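Long-range contacts in glutamate receptor 1 (Adineta vaga, PDB 4IO2), which binds glutamate through this extracellular ligand-binding domain and probably works as a glutamate-gated ion channel: residues V14-V18 with T65-L70; V71-A75 with R92-V96; A82-V88 with S205-V210; F98-I102 with L221-L226. All coordinates share one frame; numbering follows the deposited sequence.

Contact 1: residues V14-V18 with T65-L70. With GLU (glutamic acid), chain E.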
# COMPACT_ATOMS: atom_id res chain seq x y z
N VAL A 14 -6.82 -18.96 -8.00
CA VAL A 14 -5.99 -18.10 -8.83
C VAL A 14 -6.75 -17.81 -10.10
O VAL A 14 -7.73 -18.48 -10.43
CB VAL A 14 -4.58 -18.71 -9.11
CG1 VAL A 14 -3.79 -18.95 -7.82
CG2 VAL A 14 -4.63 -19.99 -9.90
N ILE A 15 -6.34 -16.75 -10.79
CA ILE A 15 -7.07 -16.26 -11.97
C ILE A 15 -6.06 -15.87 -13.06
O ILE A 15 -5.06 -15.22 -12.80
CB ILE A 15 -8.02 -15.10 -11.57
CG1 ILE A 15 -8.83 -14.60 -12.75
CG2 ILE A 15 -7.29 -13.93 -10.88
CD1 ILE A 15 -9.98 -13.69 -12.37
N GLU A 16 -6.32 -16.30 -14.28
CA GLU A 16 -5.39 -16.07 -15.37
C GLU A 16 -5.14 -14.57 -15.58
O GLU A 16 -6.07 -13.80 -15.77
CB GLU A 16 -5.91 -16.73 -16.66
CG GLU A 16 -4.95 -16.62 -17.84
CD GLU A 16 -5.36 -17.37 -19.08
OE1 GLU A 16 -6.41 -18.03 -19.05
OE2 GLU A 16 -4.62 -17.29 -20.10
N SER A 17 -3.86 -14.21 -15.65
CA SER A 17 -3.44 -12.83 -15.91
C SER A 17 -1.93 -12.84 -16.06
O SER A 17 -1.22 -12.96 -15.07
CB SER A 17 -3.80 -11.92 -14.75
OG SER A 17 -3.45 -10.61 -15.09
N VAL A 18 -1.42 -12.75 -17.29
CA VAL A 18 0.01 -12.76 -17.49
C VAL A 18 0.63 -11.49 -16.99
O VAL A 18 0.11 -10.41 -17.22
CB VAL A 18 0.43 -13.06 -18.96
CG1 VAL A 18 -0.19 -14.34 -19.44
CG2 VAL A 18 0.06 -11.91 -19.96
N THR A 65 -14.38 -16.28 -15.47
CA THR A 65 -14.52 -15.66 -14.14
C THR A 65 -14.01 -14.23 -14.13
O THR A 65 -12.90 -13.96 -14.57
CB THR A 65 -13.75 -16.48 -13.09
OG1 THR A 65 -14.18 -17.84 -13.17
CG2 THR A 65 -14.01 -15.93 -11.70
N SER A 66 -14.83 -13.33 -13.61
CA SER A 66 -14.44 -11.94 -13.45
C SER A 66 -13.71 -11.79 -12.12
O SER A 66 -13.77 -12.70 -11.25
CB SER A 66 -15.66 -11.02 -13.52
OG SER A 66 -16.45 -11.18 -12.36
N TYR A 67 -13.08 -10.65 -11.88
CA TYR A 67 -12.40 -10.41 -10.61
C TYR A 67 -13.44 -10.34 -9.49
O TYR A 67 -13.24 -10.99 -8.44
CB TYR A 67 -11.49 -9.16 -10.73
CG TYR A 67 -10.20 -9.54 -11.39
CD1 TYR A 67 -10.11 -9.67 -12.77
CD2 TYR A 67 -9.09 -9.83 -10.64
CE1 TYR A 67 -8.92 -10.08 -13.38
CE2 TYR A 67 -7.89 -10.27 -11.21
CZ TYR A 67 -7.82 -10.38 -12.60
OH TYR A 67 -6.66 -10.79 -13.23
N THR A 68 -14.51 -9.58 -9.67
CA THR A 68 -15.50 -9.56 -8.63
C THR A 68 -16.17 -10.93 -8.47
O THR A 68 -16.48 -11.33 -7.34
CB THR A 68 -16.48 -8.38 -8.78
OG1 THR A 68 -15.75 -7.18 -8.56
CG2 THR A 68 -17.58 -8.47 -7.69
N GLY A 69 -16.28 -11.69 -9.57
CA GLY A 69 -16.78 -13.08 -9.49
C GLY A 69 -15.90 -14.00 -8.64
O GLY A 69 -16.41 -14.84 -7.87
N LEU A 70 -14.59 -13.85 -8.74
CA LEU A 70 -13.65 -14.62 -7.92
C LEU A 70 -13.86 -14.29 -6.44
O LEU A 70 -13.88 -15.20 -5.58
CB LEU A 70 -12.21 -14.32 -8.36
CG LEU A 70 -11.12 -15.03 -7.55
CD1 LEU A 70 -11.21 -16.53 -7.67
CD2 LEU A 70 -9.79 -14.52 -8.01
N GLU E . -7.07 -5.71 -10.41
CA GLU E . -8.37 -5.60 -11.10
C GLU E . -9.50 -6.00 -10.15
O GLU E . -9.21 -6.60 -9.08
CB GLU E . -8.43 -6.46 -12.36
CG GLU E . -7.36 -6.19 -13.42
CD GLU E . -7.49 -4.86 -14.16
OE1 GLU E . -8.49 -4.17 -13.97
OE2 GLU E . -6.61 -4.55 -15.00
OXT GLU E . -10.67 -5.72 -10.47
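Ile15 covers one face of the Tyr67 phenol ring, and this face-on contact joins the loop after strand 9-14 to the start of helix 67-75. The methyl CD1 of Ile15 stands 3.9 Å from the centroid of the Tyr67 ring and only 10° off its normal, a CH-pi contact. The other face of the ring belongs to the bound glutamate, whose CB sits 3.5 Å above the ring plane. Ile15 reaches this place because its CG1 is anti to the backbone N (chi1 -178°) and the chain runs on extended to CD1. Its second branch, CG2, fills the angle between ring and helix, 3.7 Å from Tyr67 CE2 and 3.9 Å from Leu70 CD2. A beta-branched aliphatic suits the spot, since its two arms serve two partners at once. At the far end of the ring, Tyr67 OH comes 3.4 Å from Ser17 CB. The polar partners of that hydroxyl lie elsewhere: it is hydrogen-bonded to Asp85 and Arg162, while Ser17 OG bonds to the other carboxylate oxygen of Asp85. At the helix start, Ser66 is the N-cap, its OG accepting from Gly69 N at 2.8 Å. With the Tyr67 ring cut back to an alanine here, a gap between Ile15 and the ligand would probably open and Asp85 would lose a hydroxyl partner. The ring is thus held by an alkyl group on one face and hydrogen bonds at its tip, presenting a fixed apolar face to the aliphatic chain of glutamate, while Asp85 ties the hydroxyls of both segments together.

Contact 2: residues V71-A75 with R92-V96. With GLU (glutamic acid), chain E.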
# COMPACT_ATOMS: atom_id res chain seq x y z
N VAL A 71 -13.99 -13.00 -6.12
CA VAL A 71 -14.21 -12.58 -4.74
C VAL A 71 -15.52 -13.20 -4.21
O VAL A 71 -15.56 -13.72 -3.09
CB VAL A 71 -14.23 -11.04 -4.67
CG1 VAL A 71 -14.70 -10.53 -3.34
CG2 VAL A 71 -12.84 -10.50 -5.00
N LEU A 72 -16.59 -13.11 -5.00
CA LEU A 72 -17.86 -13.69 -4.60
C LEU A 72 -17.79 -15.20 -4.40
O LEU A 72 -18.40 -15.75 -3.48
CB LEU A 72 -18.94 -13.35 -5.65
CG LEU A 72 -19.40 -11.90 -5.60
CD1 LEU A 72 -20.08 -11.51 -6.91
CD2 LEU A 72 -20.32 -11.67 -4.44
N ALA A 73 -17.04 -15.87 -5.25
CA ALA A 73 -16.85 -17.33 -5.14
C ALA A 73 -16.15 -17.66 -3.83
O ALA A 73 -16.56 -18.59 -3.11
CB ALA A 73 -16.08 -17.86 -6.33
N LEU A 74 -15.13 -16.88 -3.45
CA LEU A 74 -14.47 -17.13 -2.19
C LEU A 74 -15.48 -16.91 -1.05
O LEU A 74 -15.55 -17.71 -0.11
CB LEU A 74 -13.25 -16.22 -2.03
CG LEU A 74 -12.53 -16.52 -0.72
CD1 LEU A 74 -11.05 -16.41 -0.91
CD2 LEU A 74 -12.99 -15.63 0.42
N ALA A 75 -16.23 -15.81 -1.09
CA ALA A 75 -17.18 -15.51 -0.02
C ALA A 75 -18.21 -16.62 0.12
O ALA A 75 -18.70 -16.86 1.21
CB ALA A 75 -17.88 -14.18 -0.24
N ARG A 92 -15.68 -4.60 -2.10
CA ARG A 92 -15.26 -5.99 -1.83
C ARG A 92 -15.04 -6.25 -0.34
O ARG A 92 -15.33 -7.34 0.14
CB ARG A 92 -14.01 -6.35 -2.66
CG ARG A 92 -14.30 -6.47 -4.15
CD ARG A 92 -13.04 -6.44 -4.99
NE ARG A 92 -13.33 -6.51 -6.41
CZ ARG A 92 -12.43 -6.46 -7.37
NH1 ARG A 92 -11.15 -6.37 -7.06
NH2 ARG A 92 -12.81 -6.56 -8.64
N ARG A 93 -14.52 -5.27 0.36
CA ARG A 93 -14.24 -5.40 1.79
C ARG A 93 -15.51 -5.60 2.62
O ARG A 93 -15.42 -6.11 3.73
CB ARG A 93 -13.44 -4.17 2.25
CG ARG A 93 -13.03 -4.20 3.72
CD ARG A 93 -12.00 -5.28 4.03
NE ARG A 93 -11.68 -5.40 5.43
CZ ARG A 93 -12.36 -6.16 6.28
NH1 ARG A 93 -13.43 -6.85 5.88
NH2 ARG A 93 -11.99 -6.21 7.56
N GLU A 94 -16.66 -5.24 2.07
CA GLU A 94 -17.92 -5.54 2.76
C GLU A 94 -18.16 -7.04 2.87
O GLU A 94 -18.85 -7.47 3.79
CB GLU A 94 -19.10 -4.93 2.01
CG GLU A 94 -19.13 -3.45 2.06
CD GLU A 94 -19.69 -2.87 3.39
OE1 GLU A 94 -19.98 -3.65 4.34
OE2 GLU A 94 -19.83 -1.62 3.46
N ILE A 95 -17.63 -7.83 1.94
CA ILE A 95 -17.96 -9.25 1.89
C ILE A 95 -16.80 -10.21 2.14
O ILE A 95 -17.03 -11.40 2.42
CB ILE A 95 -18.71 -9.63 0.58
CG1 ILE A 95 -17.89 -9.32 -0.66
CG2 ILE A 95 -20.09 -8.97 0.58
CD1 ILE A 95 -18.37 -9.99 -1.93
N VAL A 96 -15.57 -9.72 2.02
CA VAL A 96 -14.37 -10.51 2.29
C VAL A 96 -13.38 -9.64 3.03
O VAL A 96 -13.49 -8.39 3.04
CB VAL A 96 -13.69 -11.02 0.99
CG1 VAL A 96 -14.60 -12.00 0.23
CG2 VAL A 96 -13.23 -9.88 0.07
N GLU E . -7.07 -5.71 -10.41
CA GLU E . -8.37 -5.60 -11.10
C GLU E . -9.50 -6.00 -10.15
O GLU E . -9.21 -6.60 -9.08
CB GLU E . -8.43 -6.46 -12.36
CG GLU E . -7.36 -6.19 -13.42
CD GLU E . -7.49 -4.86 -14.16
OE1 GLU E . -8.49 -4.17 -13.97
OE2 GLU E . -6.61 -4.55 -15.00
OXT GLU E . -10.67 -5.72 -10.47
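The arginine that grips the alpha-carboxylate of the agonist, a hallmark of ionotropic glutamate receptor ligand-binding domains, is Arg92, and here the turn that carries it packs against helix 67-75. Its side chain is extended from CG to NE (chi3 -178°), which carries the guanidinium from the protein framework into the pocket. There the group meets the glutamate carboxylate edge-on with a bidentate pair of bonds: Arg92 NH1 to ligand O at 2.8 Å, nearly straight at 170°, and Arg92 NH2 to ligand OXT at 2.9 Å. Thr87 O, from a residue that itself binds the ligand, and Thr68 OG1 also accept from NH1 and NH2 and help to set the rotation of the guanidinium. Val71 crosses the arginine stem at about a right angle, with CG2 4.1 Å from Arg92 CD. Its other methyl, CG1, lies 3.8 Å from Val96 CG2 and close to Ile95 CD1 as well. Farther out, Leu72 CD2 touches Ile95 CD1 at 3.6 Å, on the surface. Leu74 and the small Ala75 both meet Val96 CG1, and the alanine methyl allows a close approach of the two backbones, 6.2 Å between the CA atoms of Ala75 and Val96. The turn itself is closed by Arg92 O, which accepts from both Ile95 N and Val96 N. Aliphatic packing therefore lines the stem of the arginine and seats the segment that carries it, while its charged end is left to polar partners; the paired bonds define both position and orientation of the carboxylate, and the opposite charges would be expected to strengthen them.

Contact 3: residues A82-V88 with S205-V210. With GLU (glutamic acid), chain E.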
# COMPACT_ATOMS: atom_id res chain seq x y z
N ALA A 82 -7.74 -16.42 -2.03
CA ALA A 82 -7.50 -16.17 -3.47
C ALA A 82 -6.33 -15.20 -3.63
O ALA A 82 -6.25 -14.18 -2.95
CB ALA A 82 -8.77 -15.65 -4.18
N ILE A 83 -5.41 -15.57 -4.50
CA ILE A 83 -4.19 -14.82 -4.72
C ILE A 83 -4.08 -14.42 -6.17
O ILE A 83 -4.17 -15.26 -7.07
CB ILE A 83 -2.92 -15.62 -4.32
CG1 ILE A 83 -2.99 -16.10 -2.87
CG2 ILE A 83 -1.71 -14.73 -4.52
CD1 ILE A 83 -1.80 -16.99 -2.47
N GLY A 84 -3.88 -13.13 -6.39
CA GLY A 84 -3.71 -12.63 -7.73
C GLY A 84 -3.59 -11.12 -7.74
O GLY A 84 -3.34 -10.45 -6.72
N ASP A 85 -3.75 -10.55 -8.93
CA ASP A 85 -3.79 -9.10 -9.13
C ASP A 85 -5.20 -8.60 -8.82
O ASP A 85 -5.92 -8.16 -9.71
CB ASP A 85 -3.35 -8.71 -10.55
CG ASP A 85 -4.04 -9.49 -11.69
OD1 ASP A 85 -4.61 -10.56 -11.49
OD2 ASP A 85 -3.95 -9.01 -12.86
N ILE A 86 -5.58 -8.72 -7.54
CA ILE A 86 -6.93 -8.46 -7.08
C ILE A 86 -6.94 -7.19 -6.25
O ILE A 86 -6.31 -7.11 -5.18
CB ILE A 86 -7.45 -9.63 -6.22
CG1 ILE A 86 -7.36 -10.97 -6.96
CG2 ILE A 86 -8.87 -9.39 -5.81
CD1 ILE A 86 -7.47 -12.18 -6.04
N THR A 87 -7.58 -6.15 -6.79
CA THR A 87 -7.62 -4.87 -6.13
C THR A 87 -8.47 -4.86 -4.87
O THR A 87 -9.60 -5.34 -4.85
CB THR A 87 -8.11 -3.79 -7.11
OG1 THR A 87 -7.29 -3.83 -8.28
CG2 THR A 87 -8.06 -2.38 -6.50
N VAL A 88 -7.94 -4.26 -3.80
CA VAL A 88 -8.67 -4.07 -2.54
C VAL A 88 -9.61 -2.90 -2.74
O VAL A 88 -9.18 -1.78 -3.04
CB VAL A 88 -7.69 -3.81 -1.41
CG1 VAL A 88 -8.46 -3.67 -0.10
CG2 VAL A 88 -6.66 -4.96 -1.32
N SER A 205 -4.05 2.28 -5.50
CA SER A 205 -4.69 1.21 -4.80
C SER A 205 -3.66 0.13 -4.42
O SER A 205 -2.47 0.33 -4.55
CB SER A 205 -5.82 0.67 -5.72
OG SER A 205 -5.31 0.34 -7.01
N THR A 206 -4.15 -1.01 -3.97
CA THR A 206 -3.30 -2.12 -3.58
C THR A 206 -3.88 -3.43 -4.05
O THR A 206 -5.10 -3.51 -4.26
CB THR A 206 -3.14 -2.18 -2.04
OG1 THR A 206 -4.45 -2.27 -1.43
CG2 THR A 206 -2.42 -0.94 -1.47
N PHE A 207 -3.06 -4.44 -4.15
CA PHE A 207 -3.48 -5.82 -4.33
C PHE A 207 -3.33 -6.52 -2.99
O PHE A 207 -2.32 -6.32 -2.29
CB PHE A 207 -2.62 -6.57 -5.32
CG PHE A 207 -2.70 -6.07 -6.76
CD1 PHE A 207 -3.83 -5.47 -7.28
CD2 PHE A 207 -1.62 -6.26 -7.61
CE1 PHE A 207 -3.87 -5.05 -8.60
CE2 PHE A 207 -1.66 -5.85 -8.94
CZ PHE A 207 -2.78 -5.25 -9.44
N GLY A 208 -4.31 -7.34 -2.62
CA GLY A 208 -4.26 -8.11 -1.39
C GLY A 208 -4.72 -9.51 -1.65
O GLY A 208 -5.46 -9.78 -2.60
N ILE A 209 -4.31 -10.41 -0.76
CA ILE A 209 -4.83 -11.78 -0.77
C ILE A 209 -6.23 -11.76 -0.16
O ILE A 209 -6.43 -11.20 0.90
CB ILE A 209 -3.88 -12.74 -0.03
CG1 ILE A 209 -2.56 -12.80 -0.82
CG2 ILE A 209 -4.52 -14.12 0.09
CD1 ILE A 209 -1.52 -13.70 -0.17
N VAL A 210 -7.20 -12.34 -0.85
CA VAL A 210 -8.57 -12.39 -0.38
C VAL A 210 -8.69 -13.51 0.62
O VAL A 210 -8.26 -14.63 0.36
CB VAL A 210 -9.55 -12.64 -1.55
CG1 VAL A 210 -10.97 -12.57 -1.04
CG2 VAL A 210 -9.35 -11.67 -2.68
N GLU E . -7.07 -5.71 -10.41
CA GLU E . -8.37 -5.60 -11.10
C GLU E . -9.50 -6.00 -10.15
O GLU E . -9.21 -6.60 -9.08
CB GLU E . -8.43 -6.46 -12.36
CG GLU E . -7.36 -6.19 -13.42
CD GLU E . -7.49 -4.86 -14.16
OE1 GLU E . -8.49 -4.17 -13.97
OE2 GLU E . -6.61 -4.55 -15.00
OXT GLU E . -10.67 -5.72 -10.47
O HOH W 1 -3.72 -11.34 -4.09
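The Phe207 ring carries Asp85 on one face, with CA 3.7 Å above the ring plane and CB in CH-pi contact, while the hydroxyl Thr87 OG1 lies at the ring edge, 3.6 Å from CE1. These residues belong to the glutamate pocket of a periplasmic-binding-protein-like domain, where the loop 82-88 runs beside strand 200-211. Phe207 CG is anti to the carbonyl carbon (chi1 -66°), turning the flat ring against the loop, where its face packs on the inverse gamma turn centred on Asp85. That turn directs Asp85 O at the ligand amino group, which is also bonded to Thr87 OG1; Thr87 N gives its hydrogen to ligand O, 2.8 Å away. The carboxylate of Asp85 itself is taken by Tyr67 and Ser17. Backbone pairing is limited to two isolated bridges, out of step by two residues: Ala82 and Val210 form an antiparallel hydrogen-bonded pair, and Thr87 is bridged to Phe207 by Gly208 N to Ile86 O and Val88 N to Thr206 O. Between them a water accepts from Gly84 N and makes a weak bond to Gly208 O. Glycine suits position 208, for a CB would come tight against Val88 CG2. Ile83 and Ile209 lie side by side, whereas Ile86 lies roughly perpendicular to Val210. Thr206 OG1, which pairs with Arg229 of the second subunit, rests 3.5 Å from Val88 CG2.

Contact 4: residues F98-I102 with L221-L226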
# COMPACT_ATOMS: atom_id res chain seq x y z
N PHE A 98 -9.06 -8.74 3.35
CA PHE A 98 -7.85 -8.79 2.55
C PHE A 98 -6.65 -8.81 3.46
O PHE A 98 -6.62 -8.14 4.49
CB PHE A 98 -7.77 -7.58 1.63
CG PHE A 98 -8.78 -7.56 0.52
CD1 PHE A 98 -10.00 -6.94 0.69
CD2 PHE A 98 -8.48 -8.11 -0.71
CE1 PHE A 98 -10.90 -6.85 -0.35
CE2 PHE A 98 -9.35 -8.01 -1.74
CZ PHE A 98 -10.57 -7.42 -1.57
N SER A 99 -5.64 -9.54 3.05
CA SER A 99 -4.35 -9.51 3.69
C SER A 99 -3.69 -8.14 3.54
O SER A 99 -4.10 -7.32 2.75
CB SER A 99 -3.42 -10.56 3.07
OG SER A 99 -2.93 -10.17 1.79
N ASN A 100 -2.62 -7.93 4.28
CA ASN A 100 -1.76 -6.79 4.02
C ASN A 100 -1.35 -6.88 2.56
O ASN A 100 -1.25 -7.97 1.97
CB ASN A 100 -0.54 -6.81 4.95
CG ASN A 100 -0.94 -6.58 6.37
OD1 ASN A 100 -0.79 -7.45 7.22
ND2 ASN A 100 -1.47 -5.40 6.66
N SER A 101 -1.12 -5.72 1.96
CA SER A 101 -0.88 -5.62 0.53
C SER A 101 0.34 -6.40 0.08
O SER A 101 1.40 -6.38 0.76
CB SER A 101 -0.69 -4.15 0.18
OG SER A 101 -0.05 -3.95 -1.09
N ILE A 102 0.21 -7.08 -1.07
CA ILE A 102 1.33 -7.70 -1.77
C ILE A 102 1.99 -6.78 -2.80
O ILE A 102 3.12 -7.05 -3.21
CB ILE A 102 0.95 -9.06 -2.40
CG1 ILE A 102 -0.13 -8.91 -3.47
CG2 ILE A 102 0.50 -10.05 -1.27
CD1 ILE A 102 -0.35 -10.27 -4.22
N LEU A 221 -0.86 -15.22 8.13
CA LEU A 221 -0.65 -14.86 6.74
C LEU A 221 -0.03 -13.46 6.68
O LEU A 221 0.94 -13.22 5.93
CB LEU A 221 -1.93 -14.95 5.92
CG LEU A 221 -1.82 -14.53 4.46
CD1 LEU A 221 -0.80 -15.41 3.71
CD2 LEU A 221 -3.16 -14.56 3.80
N ASP A 222 -0.59 -12.50 7.41
CA ASP A 222 -0.11 -11.12 7.35
C ASP A 222 1.35 -10.99 7.78
O ASP A 222 2.14 -10.30 7.13
CB ASP A 222 -1.00 -10.19 8.22
CG ASP A 222 -2.29 -9.76 7.53
OD1 ASP A 222 -2.50 -10.06 6.32
OD2 ASP A 222 -3.11 -9.13 8.25
N VAL A 223 1.72 -11.61 8.90
CA VAL A 223 3.10 -11.54 9.36
C VAL A 223 4.06 -12.08 8.29
O VAL A 223 5.13 -11.52 8.06
CB VAL A 223 3.25 -12.30 10.69
CG1 VAL A 223 4.72 -12.55 11.06
CG2 VAL A 223 2.53 -11.54 11.81
N ASN A 224 3.68 -13.18 7.64
CA ASN A 224 4.51 -13.74 6.63
C ASN A 224 4.60 -12.89 5.36
O ASN A 224 5.67 -12.80 4.75
CB ASN A 224 4.08 -15.18 6.34
CG ASN A 224 4.64 -16.14 7.32
OD1 ASN A 224 5.78 -16.58 7.18
ND2 ASN A 224 3.88 -16.45 8.36
N ILE A 225 3.49 -12.31 4.90
CA ILE A 225 3.58 -11.38 3.78
C ILE A 225 4.51 -10.22 4.09
O ILE A 225 5.35 -9.86 3.26
CB ILE A 225 2.17 -10.84 3.39
CG1 ILE A 225 1.33 -11.95 2.84
CG2 ILE A 225 2.29 -9.65 2.41
CD1 ILE A 225 -0.12 -11.55 2.79
N LEU A 226 4.39 -9.65 5.28
CA LEU A 226 5.22 -8.48 5.65
C LEU A 226 6.69 -8.89 5.74
O LEU A 226 7.55 -8.13 5.39
CB LEU A 226 4.70 -7.93 6.96
CG LEU A 226 3.36 -7.20 6.81
CD1 LEU A 226 2.68 -7.01 8.18
CD2 LEU A 226 3.57 -5.87 6.11
O HOH W 2 -5.13 -7.73 6.99
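Asn100 and Asp222 supply the direct hydrogen bond between loop 98-102 and helix 218-230: Asn100 N donates to Asp222 OD1 at 3.0 Å, with an N-H...O angle of 161°, and meets that oxygen from above the carboxylate plane. The other oxygen, OD2, receives a water that also donates to Phe98 O, and it forms a salt bridge with Arg93 of the second subunit. Aspartate suits the place, its short chain reaching the loop with one oxygen and the neighbouring subunit with the other. Within the loop, Ser99 OG donates to Asn100 O at 2.8 Å and also accepts from Ile209 N, holding the turn to strand 200-211. The apolar contacts centre on Ile225. Its CG1 is anti to the carbonyl carbon (chi1 -67°), bringing CD1 tightly against Ser99, 3.5 Å from CB, while CG2 lies 4.1 Å from Ile102 CG2. Were an alanine here instead of Asp222, Asn100 N would probably lose this acceptor and Arg93 of the second subunit its charged mate. A helix packed on a strand-connecting loop and facing a second copy is consistent with the dimer interface of ionotropic glutamate receptor ligand-binding domains.

In the fold
Along the chain, contact 1 closes before contact 2 opens; contact 3 opens before contact 2 has closed, and contact 4 in turn opens before contact 3 closes. Contacts 1 and 2 share helix 67-75, with centres 13 Å apart, and the centre of contact 3 lies about 10 and 11 Å from theirs; all three touch the bound glutamate, whose site also includes Arg136, Ala140 and Asp180. Contact 4 sits farther out, its centre 11 Å from contact 3 but 20 Å from contact 1. Strand 200-211 leads from contact 3 into helix 218-230 of contact 4, and backbone bonds join the two. A framework thus runs from ligand pocket to subunit interface, which contacts 2, 3 and 4 touch.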